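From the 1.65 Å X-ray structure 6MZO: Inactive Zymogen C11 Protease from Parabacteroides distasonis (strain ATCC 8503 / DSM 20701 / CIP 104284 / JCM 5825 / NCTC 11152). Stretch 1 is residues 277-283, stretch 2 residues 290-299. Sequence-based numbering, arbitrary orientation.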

# COMPACT_ATOMS: atom_id res chain seq x y z
N ASP A 277 2.59 -8.77 13.30
CA ASP A 277 1.19 -8.97 13.01
C ASP A 277 0.33 -8.25 14.03
O ASP A 277 0.53 -8.35 15.19
N PHE A 278 -0.66 -7.52 13.54
CA PHE A 278 -1.53 -6.72 14.36
C PHE A 278 -2.32 -7.49 15.42
O PHE A 278 -2.31 -7.17 16.56
N ASP A 279 -2.99 -8.55 15.00
CA ASP A 279 -3.78 -9.35 15.89
C ASP A 279 -2.91 -9.99 16.96
O ASP A 279 -3.25 -9.95 18.09
N ASP A 280 -1.79 -10.53 16.57
CA ASP A 280 -0.88 -11.15 17.49
C ASP A 280 -0.47 -10.15 18.59
O ASP A 280 -0.54 -10.45 19.73
N TYR A 281 -0.06 -8.96 18.19
CA TYR A 281 0.32 -7.94 19.14
C TYR A 281 -0.82 -7.61 20.08
O TYR A 281 -0.67 -7.62 21.27
N VAL A 282 -1.96 -7.29 19.53
CA VAL A 282 -3.12 -6.95 20.35
C VAL A 282 -3.49 -8.07 21.31
O VAL A 282 -3.82 -7.81 22.50
N SER A 283 -3.33 -9.33 20.89
CA SER A 283 -3.64 -10.45 21.78
C SER A 283 -2.75 -10.49 23.06
O SER A 283 -3.13 -11.08 24.07
N GLN A 290 -11.93 -7.28 25.34
CA GLN A 290 -11.35 -6.39 24.32
C GLN A 290 -10.88 -7.13 23.07
O GLN A 290 -11.02 -6.64 21.95
N TYR A 291 -10.27 -8.31 23.25
CA TYR A 291 -9.79 -9.09 22.12
C TYR A 291 -10.95 -9.56 21.26
O TYR A 291 -10.84 -9.50 20.02
N ASN A 292 -12.06 -9.98 21.88
CA ASN A 292 -13.20 -10.44 21.07
C ASN A 292 -13.76 -9.25 20.29
O ASN A 292 -14.09 -9.40 19.11
N ALA A 293 -13.82 -8.08 20.93
CA ALA A 293 -14.31 -6.86 20.23
C ALA A 293 -13.39 -6.49 19.07
O ALA A 293 -13.84 -6.12 17.97
N PHE A 294 -12.08 -6.55 19.33
CA PHE A 294 -11.07 -6.30 18.29
C PHE A 294 -11.26 -7.25 17.11
O PHE A 294 -11.27 -6.80 15.96
N LYS A 295 -11.40 -8.54 17.38
CA LYS A 295 -11.64 -9.52 16.28
C LYS A 295 -12.88 -9.20 15.45
O LYS A 295 -12.82 -9.31 14.20
N ARG A 296 -13.94 -8.76 16.11
CA ARG A 296 -15.15 -8.38 15.34
C ARG A 296 -14.92 -7.15 14.46
O ARG A 296 -15.42 -7.10 13.32
N SER A 297 -14.14 -6.18 14.98
CA SER A 297 -13.89 -4.97 14.20
C SER A 297 -12.99 -5.29 13.02
O SER A 297 -13.23 -4.76 11.91
N MET A 298 -12.00 -6.15 13.23
CA MET A 298 -11.10 -6.59 12.18
C MET A 298 -11.89 -7.32 11.11
O MET A 298 -11.61 -7.16 9.91
N GLU A 299 -12.85 -8.18 11.50
CA GLU A 299 -13.66 -8.88 10.49
C GLU A 299 -14.37 -7.89 9.56
O GLU A 299 -14.58 -8.20 8.37

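What fills the centre of the contact between these two nearly antiparallel helices, whose axes cross at 163° and come within 10.5 Å? Phe-294 does, the residue with the most area covered by the other stretch. Its CA-to-CB bond points toward the first helix, and in its t rotamer (chi1 168°) the ring meets Val-282 with one face and Phe-278 with its edge. Val-282, also t and pointing toward its partner, lays CG1 over one face of the Phe-294 ring, 3.7 Å from Phe-294 CG and nearly on the ring normal. Phe-278 meets the edge of that ring instead: the planes stand at 89°, and Phe-294 CE1 approaches one face of Phe-278, 3.6 Å from Phe-278 CE2.

How does the apolar packing continue along the helices? Phe-278 starts out sideways, but its t rotamer brings the ring end closer to the second helix, where Met-298, with all three chi angles m, places SD 3.9 Å from Phe-278 CD2. The sulfur approaches this ring obliquely. One helical turn from Phe-294 in the other direction, Tyr-291 points toward the first helix in a t rotamer; its CD1 lies 4.2 Å from Val-282 CG1, while Ser-283 CB sits over its face, 3.6 Å from Tyr-291 CZ.

Where does the contact become polar? At Asp-279, whose t side chain leaves its backbone sideways yet reaches across the gap. Tyr-291 OH donates a short hydrogen bond of 2.5 Å to Asp-279 OD1, joining the helices beside the apolar centre. Asp-279 OD2 instead lies at the edge of the Phe-294 ring, 3.5 Å from Phe-294 CE2.

Which polar bonds on the first helix accompany the contact without crossing it? Asp-277 caps its N-terminus, with OD2 accepting from Asp-280 N at 3.0 Å. Farther along, Ser-283, in a p rotamer, donates from OG to Asp-280 O at 2.6 Å.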

# COMPACT_ATOMS: atom_id res chain seq x y z
CB ASP A 277 0.80 -10.45 12.98
CG ASP A 277 -0.66 -10.66 12.73
OD1 ASP A 277 -1.07 -10.41 11.62
OD2 ASP A 277 -1.38 -11.02 13.63
CB PHE A 278 -2.43 -5.93 13.43
CG PHE A 278 -3.23 -4.85 14.07
CD1 PHE A 278 -2.85 -4.24 15.22
CD2 PHE A 278 -4.36 -4.41 13.46
CE1 PHE A 278 -3.59 -3.22 15.75
CE2 PHE A 278 -5.11 -3.40 13.98
CZ PHE A 278 -4.72 -2.80 15.13
CB ASP A 279 -4.59 -10.40 15.10
CG ASP A 279 -5.46 -11.28 15.97
OD1 ASP A 279 -4.94 -12.05 16.72
OD2 ASP A 279 -6.66 -11.20 15.83
CB ASP A 280 0.32 -11.71 16.75
CG ASP A 280 1.12 -12.72 17.57
OD1 ASP A 280 0.64 -13.16 18.57
OD2 ASP A 280 2.21 -13.02 17.15
CB TYR A 281 0.77 -6.69 18.42
CG TYR A 281 1.19 -5.55 19.30
CD1 TYR A 281 2.03 -5.76 20.36
CD2 TYR A 281 0.76 -4.28 19.06
CE1 TYR A 281 2.42 -4.71 21.17
CE2 TYR A 281 1.14 -3.23 19.85
CZ TYR A 281 1.97 -3.46 20.90
OH TYR A 281 2.36 -2.44 21.69
CB VAL A 282 -4.39 -6.57 19.41
CG1 VAL A 282 -5.67 -6.62 20.22
CG2 VAL A 282 -4.18 -5.20 18.81
CB SER A 283 -3.52 -11.80 21.01
OG SER A 283 -2.14 -12.18 20.94
CB GLN A 290 -10.16 -5.63 24.95
CG GLN A 290 -10.60 -4.67 26.02
CD GLN A 290 -9.48 -4.20 26.92
OE1 GLN A 290 -8.35 -4.72 26.90
NE2 GLN A 290 -9.79 -3.22 27.77
CB TYR A 291 -8.95 -10.27 22.58
CG TYR A 291 -8.21 -11.03 21.48
CD1 TYR A 291 -7.46 -10.37 20.49
CD2 TYR A 291 -8.20 -12.41 21.48
CE1 TYR A 291 -6.78 -11.09 19.49
CE2 TYR A 291 -7.51 -13.14 20.52
CZ TYR A 291 -6.79 -12.48 19.54
OH TYR A 291 -6.13 -13.25 18.61
CB ASN A 292 -14.26 -11.09 21.96
CG ASN A 292 -13.84 -12.49 22.45
OD1 ASN A 292 -12.93 -13.12 21.88
ND2 ASN A 292 -14.48 -12.95 23.48
CB ALA A 293 -14.42 -5.70 21.18
CB PHE A 294 -9.67 -6.45 18.90
CG PHE A 294 -8.59 -6.49 17.89
CD1 PHE A 294 -8.11 -5.33 17.33
CD2 PHE A 294 -8.06 -7.74 17.49
CE1 PHE A 294 -7.00 -5.38 16.37
CE2 PHE A 294 -7.01 -7.81 16.56
CZ PHE A 294 -6.50 -6.65 15.97
CB LYS A 295 -11.70 -10.94 16.84
CG LYS A 295 -10.27 -11.41 17.21
CD LYS A 295 -10.23 -12.91 17.55
CE LYS A 295 -10.63 -13.16 18.99
NZ LYS A 295 -10.52 -14.62 19.32
CB ARG A 296 -16.30 -8.14 16.29
CG ARG A 296 -16.84 -9.43 16.88
CD ARG A 296 -18.13 -9.18 17.62
NE ARG A 296 -18.90 -10.42 17.69
CZ ARG A 296 -19.62 -10.83 18.74
NH1 ARG A 296 -19.70 -10.09 19.84
NH2 ARG A 296 -20.26 -11.98 18.68
CB SER A 297 -13.27 -3.87 15.06
OG SER A 297 -14.26 -3.42 16.01
CB MET A 298 -10.01 -7.53 12.70
CG MET A 298 -8.88 -6.80 13.52
SD MET A 298 -7.84 -5.80 12.39
CE MET A 298 -6.77 -7.17 11.78
CB GLU A 299 -14.74 -9.76 11.15
CG GLU A 299 -14.16 -10.97 11.86
CD GLU A 299 -15.23 -11.74 12.66
OE1 GLU A 299 -16.39 -11.79 12.20
OE2 GLU A 299 -14.91 -12.29 13.74